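Local coordinates for 6-phosphogluconate dehydrogenase, NAD-binding (Geobacter metallireducens, PDB 3PEF), which probably reduces succinic semialdehyde to gamma-hydroxybutyrate, as an NADP-binding member of the beta-hydroxyacid dehydrogenase family, at residues T61-A66 and R89-M94; R115-P120 and N142-A147. The protein carries 2 engineered substitutions. All blocks are in the same frame, centred on the assembly; numbering follows the deposited sequence.

How the contacts relate
Both contacts belong to the Rossmann-type nucleotide-binding domain and meet at one sheet, where strands 90-93 and 115-122 are neighbours; their centres lie about 9 Å apart. Contact 1 is wholly buried and joins two parallel strands through a backbone ladder, with apolar side chains packed on the two faces and the cofactor beyond the strand ends. Contact 2 is only partly buried: it lays helix 141-154 on the sheet with no backbone bond between its segments, using leucine packing inside and an arginine–glutamate salt bridge at the margin. Backbone pairing probably ties them together, Asp93 O with Ala119 N and Tyr91 N with Arg115 O.

Contact 1 of 2, residues T61-A66 and R89-M94; sequences TFAMLA and RGYVDM. With NAP (NADP nicotinamide-adenine-dinucleotide phosphate), chain I.
The rings of Phe62 and Tyr91 lie on opposite faces of the sheet, and both are approached obliquely. Beside Phe62, Val92 points the same way, its CB 3.7 Å from Phe62 CD1, and the sulfur of Met94 makes a slanting Met-aromatic contact, 4.8 Å from the Phe62 ring centroid to SD. On the other face Tyr91, with CG anti to the backbone N (chi1 -173°), carries its phenol across to the neighbouring strand, where Ala63 CB lies 3.2 Å from Tyr91 OH; a residue as small as alanine suits a position so closely passed by a ring. Between these layers runs a regular parallel ladder. Thr61 N bonds to Gly90 O and Ala63 N to Val92 O, while Thr61 O receives Val92 N at 2.7 Å, nearly along its C=O axis. Met94 N closes the ladder on Ala63 O at 2.7 Å. Thr61 OG1 donates to a water that in turn bonds Gly90 O. Asp93 OD1 pairs with Ser95 OG, which also bonds Leu65 N, just past the end of strand 60-63 and next to the cofactor. There the flexible Met64, bent at chi2 (52°), brings SD to 3.2 Å from Met94 O and CE to 3.3 Å from O4D of the nicotinamide ribose. An alanine in place of Met64 would lose both touches and would probably loosen the packing around that ribose. Leu65 O and Ala66 O both lie near hydroxyl O3D of the nicotinamide ribose, and Ala66 N makes a weak bond to O4B of the adenosine ribose. Strand 60-63 is flanked by strands 3-7 and 90-93; helix 11-22 packs on Phe62, Met64 and Met94, whereas helix 68-76, within the beta-alpha-beta crossover between the two strands, covers Leu65, Tyr91 and Asp93.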
ATOM      1  N   THR A  61       3.428 -41.779   4.353  1.00 22.46           N
ATOM      2  CA  THR A  61       3.211 -40.928   5.530  1.00 19.97           C
ATOM      3  C   THR A  61       2.822 -39.513   5.105  1.00 24.57           C
ATOM      4  O   THR A  61       3.458 -38.920   4.227  1.00 22.88           O
ATOM      5  CB  THR A  61       4.475 -40.861   6.429  1.00 21.59           C
ATOM      6  OG1 THR A  61       4.779 -42.175   6.929  1.00 25.09           O
ATOM      7  CG2 THR A  61       4.242 -39.912   7.608  1.00 20.39           C
ATOM      8  N   PHE A  62       1.776 -38.975   5.721  1.00 23.88           N
ATOM      9  CA  PHE A  62       1.330 -37.609   5.435  1.00 20.24           C
ATOM     10  C   PHE A  62       1.856 -36.671   6.519  1.00 26.38           C
ATOM     11  O   PHE A  62       1.977 -37.074   7.675  1.00 26.18           O
ATOM     12  CB  PHE A  62      -0.197 -37.546   5.389  1.00 16.06           C
ATOM     13  CG  PHE A  62      -0.815 -38.493   4.394  1.00 24.27           C
ATOM     14  CD1 PHE A  62      -0.803 -38.197   3.034  1.00 23.17           C
ATOM     15  CD2 PHE A  62      -1.409 -39.677   4.817  1.00 27.28           C
ATOM     16  CE1 PHE A  62      -1.365 -39.078   2.109  1.00 21.24           C
ATOM     17  CE2 PHE A  62      -1.976 -40.561   3.904  1.00 26.45           C
ATOM     18  CZ  PHE A  62      -1.950 -40.259   2.544  1.00 21.97           C
ATOM     19  N   ALA A  63       2.176 -35.431   6.155  1.00 26.00           N
ATOM     20  CA  ALA A  63       2.601 -34.431   7.141  1.00 24.95           C
ATOM     21  C   ALA A  63       1.794 -33.158   6.977  1.00 21.29           C
ATOM     22  O   ALA A  63       1.534 -32.724   5.850  1.00 19.77           O
ATOM     23  CB  ALA A  63       4.087 -34.126   7.011  1.00 18.51           C
ATOM     24  N   MET A  64       1.401 -32.564   8.100  1.00 17.62           N
ATOM     25  CA  MET A  64       0.579 -31.353   8.098  1.00 20.97           C
ATOM     26  C   MET A  64       1.108 -30.383   9.150  1.00 25.71           C
ATOM     27  O   MET A  64       0.562 -30.279  10.246  1.00 19.61           O
ATOM     28  CB  MET A  64      -0.905 -31.697   8.357  1.00 16.79           C
ATOM     29  CG  MET A  64      -1.873 -30.568   7.996  1.00 18.88           C
ATOM     30  SD  MET A  64      -1.571 -30.003   6.291  1.00 26.93           S
ATOM     31  CE  MET A  64      -3.169 -29.291   5.886  1.00 25.51           C
ATOM     32  N   LEU A  65       2.181 -29.682   8.797  1.00 18.75           N
ATOM     33  CA  LEU A  65       2.940 -28.853   9.721  1.00 20.81           C
ATOM     34  C   LEU A  65       2.737 -27.360   9.443  1.00 22.46           C
ATOM     35  O   LEU A  65       2.303 -26.982   8.358  1.00 22.27           O
ATOM     36  CB  LEU A  65       4.425 -29.222   9.604  1.00 15.49           C
ATOM     37  CG  LEU A  65       4.641 -30.700   9.939  1.00 21.01           C
ATOM     38  CD1 LEU A  65       6.035 -31.177   9.571  1.00 19.83           C
ATOM     39  CD2 LEU A  65       4.324 -30.972  11.427  1.00 21.71           C
ATOM     40  N   ALA A  66       3.084 -26.525  10.420  1.00 22.66           N
ATOM     41  CA  ALA A  66       2.802 -25.091  10.375  1.00 18.12           C
ATOM     42  C   ALA A  66       3.369 -24.338   9.182  1.00 23.38           C
ATOM     43  O   ALA A  66       2.646 -23.594   8.524  1.00 27.40           O
ATOM     44  CB  ALA A  66       3.271 -24.408  11.670  1.00 18.04           C
ATOM     45  N   ARG A  89       9.661 -46.132   0.511  1.00 31.50           N
ATOM     46  CA  ARG A  89       8.558 -45.630   1.328  1.00 27.22           C
ATOM     47  C   ARG A  89       8.335 -44.162   0.976  1.00 35.21           C
ATOM     48  O   ARG A  89       9.288 -43.455   0.628  1.00 33.99           O
ATOM     49  CB  ARG A  89       8.844 -45.827   2.826  1.00 26.17           C
ATOM     50  CG  ARG A  89       8.963 -47.306   3.212  1.00 32.47           C
ATOM     51  CD  ARG A  89       9.067 -47.510   4.728  1.00 27.24           C
ATOM     52  NE  ARG A  89      10.331 -47.010   5.275  1.00 25.81           N
ATOM     53  CZ  ARG A  89      11.477 -47.675   5.228  1.00 29.42           C
ATOM     54  NH1 ARG A  89      11.523 -48.871   4.650  1.00 33.15           N
ATOM     55  NH2 ARG A  89      12.576 -47.152   5.763  1.00 30.27           N
ATOM     56  N   GLY A  90       7.080 -43.712   1.043  1.00 31.60           N
ATOM     57  CA  GLY A  90       6.717 -42.390   0.559  1.00 23.29           C
ATOM     58  C   GLY A  90       6.433 -41.368   1.650  1.00 30.01           C
ATOM     59  O   GLY A  90       5.918 -41.705   2.729  1.00 31.50           O
ATOM     60  N   TYR A  91       6.789 -40.117   1.368  1.00 27.74           N
ATOM     61  CA  TYR A  91       6.526 -39.001   2.266  1.00 25.55           C
ATOM     62  C   TYR A  91       5.695 -37.977   1.504  1.00 25.70           C
ATOM     63  O   TYR A  91       6.100 -37.494   0.446  1.00 24.84           O
ATOM     64  CB  TYR A  91       7.836 -38.371   2.736  1.00 22.89           C
ATOM     65  CG  TYR A  91       7.687 -37.305   3.816  1.00 24.68           C
ATOM     66  CD1 TYR A  91       8.188 -36.014   3.632  1.00 21.28           C
ATOM     67  CD2 TYR A  91       7.041 -37.593   5.016  1.00 18.64           C
ATOM     68  CE1 TYR A  91       8.068 -35.033   4.635  1.00 22.30           C
ATOM     69  CE2 TYR A  91       6.917 -36.636   6.018  1.00 21.49           C
ATOM     70  CZ  TYR A  91       7.436 -35.361   5.832  1.00 27.95           C
ATOM     71  OH  TYR A  91       7.293 -34.425   6.837  1.00 21.65           O
ATOM     72  N   VAL A  92       4.521 -37.668   2.029  1.00 18.65           N
ATOM     73  CA  VAL A  92       3.619 -36.725   1.374  1.00 22.12           C
ATOM     74  C   VAL A  92       3.447 -35.491   2.264  1.00 25.83           C
ATOM     75  O   VAL A  92       2.683 -35.516   3.232  1.00 26.02           O
ATOM     76  CB  VAL A  92       2.229 -37.351   1.126  1.00 17.21           C
ATOM     77  CG1 VAL A  92       1.308 -36.344   0.444  1.00 18.78           C
ATOM     78  CG2 VAL A  92       2.345 -38.638   0.287  1.00 17.99           C
ATOM     79  N   ASP A  93       4.176 -34.425   1.971  1.00 23.72           N
ATOM     80  CA  ASP A  93       4.081 -33.223   2.799  1.00 24.72           C
ATOM     81  C   ASP A  93       2.936 -32.331   2.339  1.00 26.46           C
ATOM     82  O   ASP A  93       2.940 -31.814   1.207  1.00 26.28           O
ATOM     83  CB  ASP A  93       5.404 -32.436   2.833  1.00 25.15           C
ATOM     84  CG  ASP A  93       5.481 -31.461   4.027  1.00 35.25           C
ATOM     85  OD1 ASP A  93       4.443 -31.191   4.672  1.00 31.86           O
ATOM     86  OD2 ASP A  93       6.586 -30.976   4.335  1.00 38.98           O
ATOM     87  N   MET A  94       1.959 -32.158   3.222  1.00 19.03           N
ATOM     88  CA  MET A  94       0.749 -31.388   2.904  1.00 22.06           C
ATOM     89  C   MET A  94       0.755 -29.999   3.550  1.00 22.16           C
ATOM     90  O   MET A  94      -0.219 -29.231   3.453  1.00 24.10           O
ATOM     91  CB  MET A  94      -0.501 -32.187   3.278  1.00 21.29           C
ATOM     92  CG  MET A  94      -0.468 -33.604   2.707  1.00 20.40           C
ATOM     93  SD  MET A  94      -1.933 -34.604   3.087  1.00 24.97           S
ATOM     94  CE  MET A  94      -3.217 -33.812   2.083  1.00 23.51           C
TER
HETATM   95  PA  NAP I 301      -1.877 -25.604  13.709  1.00 23.95           P
HETATM   96  O1A NAP I 301      -1.235 -24.442  14.362  1.00 21.04           O
HETATM   97  O2A NAP I 301      -3.105 -26.093  14.364  1.00 25.15           O
HETATM   98  O5B NAP I 301      -0.833 -26.812  13.586  1.00 27.28           O
HETATM   99  C5B NAP I 301       0.521 -26.564  13.317  1.00 24.43           C
HETATM  100  C4B NAP I 301       1.238 -27.897  13.430  1.00 24.13           C
HETATM  101  O4B NAP I 301       2.602 -27.695  13.126  1.00 24.13           O
HETATM  102  C3B NAP I 301       1.183 -28.439  14.856  1.00 21.32           C
HETATM  103  O3B NAP I 301       1.101 -29.840  14.730  1.00 22.29           O
HETATM  104  C2B NAP I 301       2.544 -28.060  15.404  1.00 22.45           C
HETATM  105  O2B NAP I 301       3.017 -28.880  16.442  1.00 23.98           O
HETATM  106  C1B NAP I 301       3.383 -28.254  14.155  1.00 22.25           C
HETATM  107  N9A NAP I 301       4.688 -27.592  14.286  1.00 23.96           N
HETATM  108  C8A NAP I 301       4.921 -26.238  14.300  1.00 26.45           C
HETATM  109  N7A NAP I 301       6.251 -26.040  14.451  1.00 23.30           N
HETATM  110  C5A NAP I 301       6.857 -27.240  14.545  1.00 22.16           C
HETATM  111  C6A NAP I 301       8.189 -27.592  14.689  1.00 24.96           C
HETATM  112  N6A NAP I 301       9.118 -26.650  14.777  1.00 25.41           N
HETATM  113  N1A NAP I 301       8.528 -28.917  14.758  1.00 22.28           N
HETATM  114  C2A NAP I 301       7.549 -29.891  14.667  1.00 25.97           C
HETATM  115  N3A NAP I 301       6.223 -29.533  14.512  1.00 24.57           N
HETATM  116  C4A NAP I 301       5.888 -28.227  14.445  1.00 18.16           C
HETATM  117  O3  NAP I 301      -2.207 -25.153  12.219  1.00 19.69           O
HETATM  118  PN  NAP I 301      -2.966 -25.912  11.055  1.00 22.33           P
HETATM  119  O1N NAP I 301      -4.063 -25.065  10.559  1.00 25.70           O
HETATM  120  O2N NAP I 301      -3.258 -27.311  11.428  1.00 18.17           O
HETATM  121  O5D NAP I 301      -1.719 -25.823  10.039  1.00 30.53           O
HETATM  122  C5D NAP I 301      -1.125 -26.925   9.406  1.00 27.42           C
HETATM  123  C4D NAP I 301      -0.817 -26.492   7.974  1.00 21.69           C
HETATM  124  O4D NAP I 301      -1.977 -26.452   7.177  1.00 24.93           O
HETATM  125  C3D NAP I 301      -0.276 -25.079   7.911  1.00 26.71           C
HETATM  126  O3D NAP I 301       0.714 -25.103   6.905  1.00 20.80           O
HETATM  127  C2D NAP I 301      -1.468 -24.230   7.497  1.00 20.29           C
HETATM  128  O2D NAP I 301      -1.044 -23.086   6.810  1.00 26.17           O
HETATM  129  C1D NAP I 301      -2.153 -25.192   6.559  1.00 26.15           C
HETATM  130  N1N NAP I 301      -3.600 -25.012   6.308  1.00 26.12           N
HETATM  131  C2N NAP I 301      -4.439 -24.605   7.304  1.00 19.93           C
HETATM  132  C3N NAP I 301      -5.807 -24.492   7.068  1.00 23.61           C
HETATM  133  C7N NAP I 301      -6.731 -24.095   8.180  1.00 13.18           C
HETATM  134  O7N NAP I 301      -7.955 -23.560   7.814  1.00 24.16           O
HETATM  135  N7N NAP I 301      -6.409 -24.218   9.479  1.00 14.13           N
HETATM  136  C4N NAP I 301      -6.334 -24.796   5.808  1.00 21.05           C
HETATM  137  C5N NAP I 301      -5.471 -25.238   4.809  1.00 21.42           C
HETATM  138  C6N NAP I 301      -4.106 -25.359   5.071  1.00 24.11           C
HETATM  139  P2B NAP I 301       2.564 -28.635  17.987  1.00 27.15           P
HETATM  140  O1X NAP I 301       3.633 -29.311  18.834  1.00 28.82           O
HETATM  141  O2X NAP I 301       2.510 -27.164  18.242  1.00 19.80           O
HETATM  142  O3X NAP I 301       1.204 -29.234  18.217  1.00 26.87           O
HETATM  143  O   HOH W   1       6.324 -43.329   5.112  1.00 30.52           O

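Contact 2 of 2, residues R115-P120 and N142-A147; sequences RFLEAP and NLYDEA. With EDO (1,2-ethanediol), chain N.
Arg115 reaches from the start of its strand to Glu146, where NH2 donates to OE2 at 2.7 Å in a nearly straight salt-bridge hydrogen bond (166° at the hydrogen). The carboxylate oxygen lies close to the guanidinium plane, but the donor comes from above the carboxylate plane; the two planes are 37° apart, and NH2 bonds OE2 alone of the two carboxylate oxygens. The other, Glu146 OE1, takes a bond at 2.7 Å from a water that also accepts a weak hydrogen bond from Arg115 NH2. Leu143 CB sits over one face of the guanidinium, near its rim, and Asn142 CB lies at its edge, 3.6 Å from Arg115 NH1; a long arginine suits this margin because the flat face of its head can rest on the leucine CB while its NH2 edge meets the partly exposed glutamate. Further in, the contact turns apolar. Leu143, with CG anti to its backbone N, lays CD2 against the strand, 3.8 Å from Leu117 CB and 3.6 Å from Arg115 O. Leu117 CD1 meets the edge of the Tyr144 ring, 4.3 Å from Tyr144 CD1. This is helix-on-sheet packing in a Rossmann-type domain: the helix segment crosses the strand segment at 73°, and its chain arrives through strand 133-139, the antiparallel neighbour of 115-122. Phe116 points away from the helix and packs against Tyr91 and Asp93 of strand 90-93, and its O accepts a bond from a 1,2-ethanediol, probably a crystallisation additive. In the next shell, Arg115 NE bonds Gly88 O, a second hold on the guanidinium that limits its rotation, while Asp140 OD2, just ahead of the helix, takes Leu143 N. His160 meets the Tyr144 ring edge-to-face, and Val60 of strand 60-63 packs against Leu143, Glu146 and Ala147.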
ATOM      1  N   ARG A 115      10.400 -41.810  -1.637  1.00 27.97           N
ATOM      2  CA  ARG A 115       9.680 -41.066  -2.671  1.00 29.95           C
ATOM      3  C   ARG A 115       8.955 -39.874  -2.050  1.00 32.21           C
ATOM      4  O   ARG A 115       8.568 -39.922  -0.881  1.00 29.03           O
ATOM      5  CB  ARG A 115       8.717 -41.990  -3.423  1.00 28.60           C
ATOM      6  CG  ARG A 115       9.449 -43.054  -4.288  1.00 39.54           C
ATOM      7  CD  ARG A 115       8.491 -44.089  -4.877  1.00 41.63           C
ATOM      8  NE  ARG A 115       7.670 -44.689  -3.827  1.00 52.65           N
ATOM      9  CZ  ARG A 115       6.419 -45.105  -3.997  1.00 56.46           C
ATOM     10  NH1 ARG A 115       5.839 -44.995  -5.183  1.00 55.14           N
ATOM     11  NH2 ARG A 115       5.747 -45.627  -2.977  1.00 58.78           N
ATOM     12  N   PHE A 116       8.781 -38.800  -2.819  1.00 29.80           N
ATOM     13  CA  PHE A 116       8.192 -37.587  -2.258  1.00 30.24           C
ATOM     14  C   PHE A 116       7.110 -36.933  -3.114  1.00 33.96           C
ATOM     15  O   PHE A 116       7.231 -36.876  -4.336  1.00 33.83           O
ATOM     16  CB  PHE A 116       9.272 -36.559  -1.954  1.00 24.20           C
ATOM     17  CG  PHE A 116       8.736 -35.288  -1.385  1.00 25.63           C
ATOM     18  CD1 PHE A 116       8.416 -35.199  -0.044  1.00 23.24           C
ATOM     19  CD2 PHE A 116       8.523 -34.184  -2.196  1.00 28.82           C
ATOM     20  CE1 PHE A 116       7.909 -34.025   0.478  1.00 25.34           C
ATOM     21  CE2 PHE A 116       8.030 -33.011  -1.679  1.00 27.76           C
ATOM     22  CZ  PHE A 116       7.725 -32.929  -0.337  1.00 27.43           C
ATOM     23  N   LEU A 117       6.074 -36.423  -2.443  1.00 31.69           N
ATOM     24  CA  LEU A 117       4.921 -35.774  -3.071  1.00 26.60           C
ATOM     25  C   LEU A 117       4.579 -34.602  -2.165  1.00 28.69           C
ATOM     26  O   LEU A 117       4.477 -34.775  -0.955  1.00 31.53           O
ATOM     27  CB  LEU A 117       3.724 -36.734  -3.055  1.00 24.29           C
ATOM     28  CG  LEU A 117       2.637 -36.975  -4.130  1.00 32.35           C
ATOM     29  CD1 LEU A 117       1.248 -37.106  -3.503  1.00 27.09           C
ATOM     30  CD2 LEU A 117       2.615 -36.010  -5.326  1.00 23.46           C
ATOM     31  N   GLU A 118       4.408 -33.409  -2.710  1.00 24.55           N
ATOM     32  CA  GLU A 118       3.819 -32.344  -1.897  1.00 29.24           C
ATOM     33  C   GLU A 118       2.343 -32.361  -2.182  1.00 29.60           C
ATOM     34  O   GLU A 118       1.950 -32.612  -3.311  1.00 30.41           O
ATOM     35  CB  GLU A 118       4.388 -30.973  -2.240  1.00 24.98           C
ATOM     36  CG  GLU A 118       4.042 -30.488  -3.635  1.00 28.00           C
ATOM     37  CD  GLU A 118       4.562 -29.085  -3.898  1.00 32.09           C
ATOM     38  OE1 GLU A 118       4.508 -28.631  -5.056  1.00 33.02           O
ATOM     39  OE2 GLU A 118       5.029 -28.428  -2.945  1.00 38.67           O
ATOM     40  N   ALA A 119       1.513 -32.116  -1.174  1.00 20.45           N
ATOM     41  CA  ALA A 119       0.081 -31.995  -1.434  1.00 20.59           C
ATOM     42  C   ALA A 119      -0.612 -31.058  -0.461  1.00 21.78           C
ATOM     43  O   ALA A 119      -1.388 -31.501   0.382  1.00 24.63           O
ATOM     44  CB  ALA A 119      -0.588 -33.386  -1.451  1.00 23.45           C
ATOM     45  N   PRO A 120      -0.337 -29.742  -0.579  1.00 23.22           N
ATOM     46  CA  PRO A 120      -1.038 -28.773   0.272  1.00 22.10           C
ATOM     47  C   PRO A 120      -2.516 -28.766  -0.099  1.00 23.33           C
ATOM     48  O   PRO A 120      -2.878 -29.251  -1.179  1.00 21.15           O
ATOM     49  CB  PRO A 120      -0.392 -27.441  -0.114  1.00 22.03           C
ATOM     50  CG  PRO A 120      -0.000 -27.640  -1.563  1.00 23.52           C
ATOM     51  CD  PRO A 120       0.467 -29.086  -1.622  1.00 20.39           C
ATOM     52  N   ASN A 142       3.727 -42.159  -9.028  1.00 29.42           N
ATOM     53  CA  ASN A 142       3.486 -43.467  -8.441  1.00 31.69           C
ATOM     54  C   ASN A 142       3.043 -43.325  -6.979  1.00 27.47           C
ATOM     55  O   ASN A 142       2.100 -43.982  -6.524  1.00 31.32           O
ATOM     56  CB  ASN A 142       4.744 -44.322  -8.552  1.00 36.79           C
ATOM     57  CG  ASN A 142       5.108 -44.621 -10.000  1.00 52.91           C
ATOM     58  OD1 ASN A 142       4.234 -44.680 -10.872  1.00 51.33           O
ATOM     59  ND2 ASN A 142       6.398 -44.805 -10.264  1.00 55.65           N
ATOM     60  N   LEU A 143       3.711 -42.436  -6.255  1.00 27.22           N
ATOM     61  CA  LEU A 143       3.313 -42.139  -4.887  1.00 31.92           C
ATOM     62  C   LEU A 143       1.929 -41.488  -4.860  1.00 36.11           C
ATOM     63  O   LEU A 143       1.112 -41.785  -3.992  1.00 40.09           O
ATOM     64  CB  LEU A 143       4.354 -41.249  -4.210  1.00 26.40           C
ATOM     65  CG  LEU A 143       4.030 -40.831  -2.781  1.00 25.59           C
ATOM     66  CD1 LEU A 143       3.638 -42.036  -1.934  1.00 21.59           C
ATOM     67  CD2 LEU A 143       5.231 -40.090  -2.181  1.00 24.47           C
ATOM     68  N   TYR A 144       1.667 -40.607  -5.816  1.00 30.49           N
ATOM     69  CA  TYR A 144       0.348 -39.991  -5.932  1.00 30.32           C
ATOM     70  C   TYR A 144      -0.696 -41.101  -6.004  1.00 34.16           C
ATOM     71  O   TYR A 144      -1.674 -41.102  -5.260  1.00 28.24           O
ATOM     72  CB  TYR A 144       0.302 -39.130  -7.189  1.00 26.85           C
ATOM     73  CG  TYR A 144      -1.028 -38.484  -7.500  1.00 30.15           C
ATOM     74  CD1 TYR A 144      -1.462 -37.369  -6.797  1.00 25.74           C
ATOM     75  CD2 TYR A 144      -1.831 -38.962  -8.539  1.00 33.74           C
ATOM     76  CE1 TYR A 144      -2.682 -36.753  -7.094  1.00 31.24           C
ATOM     77  CE2 TYR A 144      -3.041 -38.359  -8.842  1.00 33.38           C
ATOM     78  CZ  TYR A 144      -3.465 -37.249  -8.114  1.00 32.19           C
ATOM     79  OH  TYR A 144      -4.670 -36.636  -8.408  1.00 30.15           O
ATOM     80  N   ASP A 145      -0.467 -42.068  -6.885  1.00 28.55           N
ATOM     81  CA  ASP A 145      -1.437 -43.134  -7.086  1.00 34.65           C
ATOM     82  C   ASP A 145      -1.542 -44.008  -5.828  1.00 42.12           C
ATOM     83  O   ASP A 145      -2.631 -44.437  -5.433  1.00 40.59           O
ATOM     84  CB  ASP A 145      -1.078 -43.960  -8.333  1.00 39.89           C
ATOM     85  CG  ASP A 145      -1.316 -43.193  -9.636  1.00 48.22           C
ATOM     86  OD1 ASP A 145      -2.309 -42.432  -9.712  1.00 49.26           O
ATOM     87  OD2 ASP A 145      -0.519 -43.355 -10.589  1.00 54.12           O
ATOM     88  N   GLU A 146      -0.408 -44.239  -5.180  1.00 36.17           N
ATOM     89  CA  GLU A 146      -0.385 -45.037  -3.964  1.00 38.45           C
ATOM     90  C   GLU A 146      -1.092 -44.356  -2.786  1.00 37.31           C
ATOM     91  O   GLU A 146      -1.721 -45.024  -1.975  1.00 32.87           O
ATOM     92  CB  GLU A 146       1.051 -45.413  -3.588  1.00 36.28           C
ATOM     93  CG  GLU A 146       1.131 -46.385  -2.433  1.00 42.86           C
ATOM     94  CD  GLU A 146       2.530 -46.932  -2.229  1.00 47.77           C
ATOM     95  OE1 GLU A 146       2.798 -47.476  -1.133  1.00 45.39           O
ATOM     96  OE2 GLU A 146       3.357 -46.823  -3.162  1.00 53.17           O
ATOM     97  N   ALA A 147      -0.998 -43.032  -2.696  1.00 29.83           N
ATOM     98  CA  ALA A 147      -1.610 -42.317  -1.583  1.00 30.48           C
ATOM     99  C   ALA A 147      -3.098 -42.050  -1.816  1.00 34.31           C
ATOM    100  O   ALA A 147      -3.828 -41.694  -0.895  1.00 39.05           O
ATOM    101  CB  ALA A 147      -0.867 -41.010  -1.309  1.00 28.40           C
TER
HETATM  102  C1  EDO N 292       9.983 -35.581  -5.925  1.00 49.67           C
HETATM  103  O1  EDO N 292       9.682 -36.964  -5.733  1.00 48.25           O
HETATM  104  C2  EDO N 292      11.342 -35.229  -5.332  1.00 44.37           C
HETATM  105  O2  EDO N 292      11.662 -33.894  -5.738  1.00 48.40           O
HETATM  106  O   HOH W   2       5.282 -47.174  -0.173  1.00 47.76           O